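Local coordinates for protein natural cytotoxicity triggering receptor 2 (Homo sapiens, PDB 1HKF) that acts as a cytotoxicity-activating receptor of natural killer cells, interacts with DAP12, and may help activated cells lyse tumour cells, this chain being its extracellular immunoglobulin domain, at residues 39-43 against 103-107. Residues are numbered along the deposited sequence; the frame is centred on the assembly and turned at random.
Sequences SLYEK and IYRPS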
ATOM      1  N   SER A  39      24.906 -15.824  -4.009  1.00 45.67           N
ATOM      2  CA  SER A  39      24.083 -17.026  -4.018  1.00 44.67           C
ATOM      3  C   SER A  39      23.511 -17.282  -2.633  1.00 43.54           C
ATOM      4  O   SER A  39      22.792 -18.260  -2.461  1.00 44.20           O
ATOM      5  CB  SER A  39      24.933 -18.237  -4.376  1.00 45.75           C
ATOM      6  OG  SER A  39      25.716 -18.649  -3.241  1.00 48.77           O
ATOM      7  N   LEU A  40      23.857 -16.451  -1.643  1.00 41.37           N
ATOM      8  CA  LEU A  40      23.371 -16.669  -0.278  1.00 40.07           C
ATOM      9  C   LEU A  40      21.984 -15.988  -0.014  1.00 39.37           C
ATOM     10  O   LEU A  40      21.759 -14.828  -0.430  1.00 38.42           O
ATOM     11  CB  LEU A  40      24.431 -16.175   0.708  1.00 40.10           C
ATOM     12  CG  LEU A  40      25.490 -17.226   1.056  1.00 41.09           C
ATOM     13  CD1 LEU A  40      26.402 -16.748   2.168  1.00 39.87           C
ATOM     14  CD2 LEU A  40      24.780 -18.465   1.518  1.00 41.62           C
ATOM     15  N   TYR A  41      21.074 -16.689   0.667  1.00 36.39           N
ATOM     16  CA  TYR A  41      19.753 -16.115   0.909  1.00 34.29           C
ATOM     17  C   TYR A  41      19.481 -15.683   2.327  1.00 33.26           C
ATOM     18  O   TYR A  41      19.534 -16.476   3.255  1.00 33.25           O
ATOM     19  CB  TYR A  41      18.598 -17.043   0.489  1.00 30.86           C
ATOM     20  CG  TYR A  41      17.211 -16.359   0.623  1.00 28.52           C
ATOM     21  CD1 TYR A  41      16.346 -16.665   1.677  1.00 29.62           C
ATOM     22  CD2 TYR A  41      16.803 -15.388  -0.289  1.00 28.24           C
ATOM     23  CE1 TYR A  41      15.113 -16.021   1.815  1.00 27.96           C
ATOM     24  CE2 TYR A  41      15.574 -14.730  -0.165  1.00 29.36           C
ATOM     25  CZ  TYR A  41      14.743 -15.063   0.891  1.00 26.83           C
ATOM     26  OH  TYR A  41      13.553 -14.447   1.001  1.00 26.99           O
ATOM     27  N   GLU A  42      19.127 -14.415   2.469  1.00 32.71           N
ATOM     28  CA  GLU A  42      18.799 -13.839   3.763  1.00 31.64           C
ATOM     29  C   GLU A  42      17.287 -13.842   4.029  1.00 31.42           C
ATOM     30  O   GLU A  42      16.497 -13.253   3.253  1.00 30.25           O
ATOM     31  CB  GLU A  42      19.320 -12.408   3.824  1.00 31.36           C
ATOM     32  CG  GLU A  42      20.882 -12.250   3.740  1.00 34.73           C
ATOM     33  CD  GLU A  42      21.317 -10.778   3.918  1.00 37.05           C
ATOM     34  OE1 GLU A  42      21.163  -9.946   2.963  1.00 38.00           O
ATOM     35  OE2 GLU A  42      21.783 -10.440   5.027  1.00 37.34           O
ATOM     36  N   LYS A  43      16.861 -14.492   5.100  1.00 30.44           N
ATOM     37  CA  LYS A  43      15.447 -14.450   5.413  1.00 32.54           C
ATOM     38  C   LYS A  43      14.995 -12.988   5.665  1.00 31.22           C
ATOM     39  O   LYS A  43      15.761 -12.164   6.185  1.00 29.27           O
ATOM     40  CB  LYS A  43      15.162 -15.313   6.619  1.00 34.81           C
ATOM     41  CG  LYS A  43      15.462 -16.733   6.261  1.00 38.48           C
ATOM     42  CD  LYS A  43      15.140 -17.667   7.382  1.00 41.61           C
ATOM     43  CE  LYS A  43      15.356 -19.096   6.870  1.00 43.00           C
ATOM     44  NZ  LYS A  43      14.760 -20.023   7.894  1.00 46.35           N
ATOM     45  N   ILE A 103      16.280  -8.089   7.995  1.00 31.93           N
ATOM     46  CA  ILE A 103      16.952  -8.976   7.039  1.00 31.26           C
ATOM     47  C   ILE A 103      18.020  -9.700   7.882  1.00 32.02           C
ATOM     48  O   ILE A 103      18.857  -9.048   8.513  1.00 30.24           O
ATOM     49  CB  ILE A 103      17.609  -8.142   5.941  1.00 29.81           C
ATOM     50  CG1 ILE A 103      16.571  -7.214   5.331  1.00 30.78           C
ATOM     51  CG2 ILE A 103      18.231  -9.024   4.923  1.00 30.42           C
ATOM     52  CD1 ILE A 103      17.079  -6.365   4.190  1.00 31.94           C
ATOM     53  N   TYR A 104      17.932 -11.030   7.894  1.00 31.53           N
ATOM     54  CA  TYR A 104      18.746 -11.953   8.711  1.00 31.94           C
ATOM     55  C   TYR A 104      19.812 -12.727   7.920  1.00 32.91           C
ATOM     56  O   TYR A 104      19.540 -13.274   6.839  1.00 32.92           O
ATOM     57  CB  TYR A 104      17.828 -12.964   9.394  1.00 32.52           C
ATOM     58  CG  TYR A 104      16.722 -12.330  10.187  1.00 36.03           C
ATOM     59  CD1 TYR A 104      16.940 -11.927  11.506  1.00 36.02           C
ATOM     60  CD2 TYR A 104      15.452 -12.107   9.617  1.00 37.70           C
ATOM     61  CE1 TYR A 104      15.931 -11.313  12.242  1.00 38.45           C
ATOM     62  CE2 TYR A 104      14.428 -11.484  10.339  1.00 39.18           C
ATOM     63  CZ  TYR A 104      14.677 -11.087  11.650  1.00 39.73           C
ATOM     64  OH  TYR A 104      13.691 -10.452  12.366  1.00 39.84           O
ATOM     65  N   ARG A 105      21.020 -12.783   8.466  1.00 31.94           N
ATOM     66  CA  ARG A 105      22.158 -13.479   7.834  1.00 30.66           C
ATOM     67  C   ARG A 105      22.055 -15.017   8.002  1.00 29.15           C
ATOM     68  O   ARG A 105      21.567 -15.506   9.031  1.00 30.44           O
ATOM     69  CB  ARG A 105      23.507 -12.911   8.383  1.00 30.45           C
ATOM     70  CG  ARG A 105      23.779 -11.425   8.084  1.00 31.36           C
ATOM     71  CD  ARG A 105      25.259 -11.072   8.247  1.00 32.07           C
ATOM     72  NE  ARG A 105      25.524  -9.625   8.251  1.00 31.39           N
ATOM     73  CZ  ARG A 105      25.378  -8.835   9.315  1.00 31.28           C
ATOM     74  NH1 ARG A 105      24.978  -9.350  10.474  1.00 31.15           N
ATOM     75  NH2 ARG A 105      25.629  -7.544   9.221  1.00 29.94           N
ATOM     76  N   PRO A 106      22.521 -15.745   6.983  1.00 29.33           N
ATOM     77  CA  PRO A 106      22.429 -17.223   7.063  1.00 30.25           C
ATOM     78  C   PRO A 106      23.155 -17.783   8.227  1.00 33.88           C
ATOM     79  O   PRO A 106      22.642 -18.455   9.125  1.00 33.54           O
ATOM     80  CB  PRO A 106      22.988 -17.676   5.713  1.00 28.04           C
ATOM     81  CG  PRO A 106      22.691 -16.545   4.786  1.00 27.40           C
ATOM     82  CD  PRO A 106      22.927 -15.288   5.575  1.00 27.87           C
ATOM     83  N   SER A 107      24.421 -17.421   8.132  1.00 34.08           N
ATOM     84  CA  SER A 107      25.470 -17.746   9.033  1.00 37.03           C
ATOM     85  C   SER A 107      25.069 -17.704  10.481  1.00 38.44           C
ATOM     86  O   SER A 107      25.349 -18.654  11.223  1.00 37.79           O
ATOM     87  CB  SER A 107      26.675 -16.842   8.756  1.00 38.50           C
ATOM     88  OG  SER A 107      26.712 -15.744   9.651  1.00 37.58           O
TER
HETATM   89  O   HOH W   1      18.808 -15.923   7.027  1.00 31.08           O
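Glu42, the residue most covered in this contact, sets off sideways and lays its side chain along residues 103-106; it is buried. Its CB sits 3.1 Å from Tyr104 O, its CG lies 4.1 Å from Pro106 CD, and OE1 reaches to 3.6 Å from Ile103 CG2. The carboxylate is not stranded: OE2, 3.8 Å from Arg105 CG, is hydrogen-bonded to Ser112 at the start of strand 111-121. Beside it, Lys43 makes its polar contacts through the backbone. Tyr104 N donates a nearly straight hydrogen bond to Lys43 O (3.0 Å), the same oxygen taking a CA-H...O contact from Ile103 CA at 3.5 Å. Here strands 43-49 and 97-104, C and F of the V-set immunoglobulin fold and neighbours in the sheet, meet at the end where the chain leaves the CDR1-like loop to begin C and runs from F into the CDR3-like loop. One water bridges the two backbones, accepting from Lys43 N (3.1 Å) and donating to Tyr104 O (2.8 Å). Farther out, the Pro106 ring leans on residues 40-42, with CG 3.5 Å from Tyr41 O and 4.3 Å from Leu40 CD2.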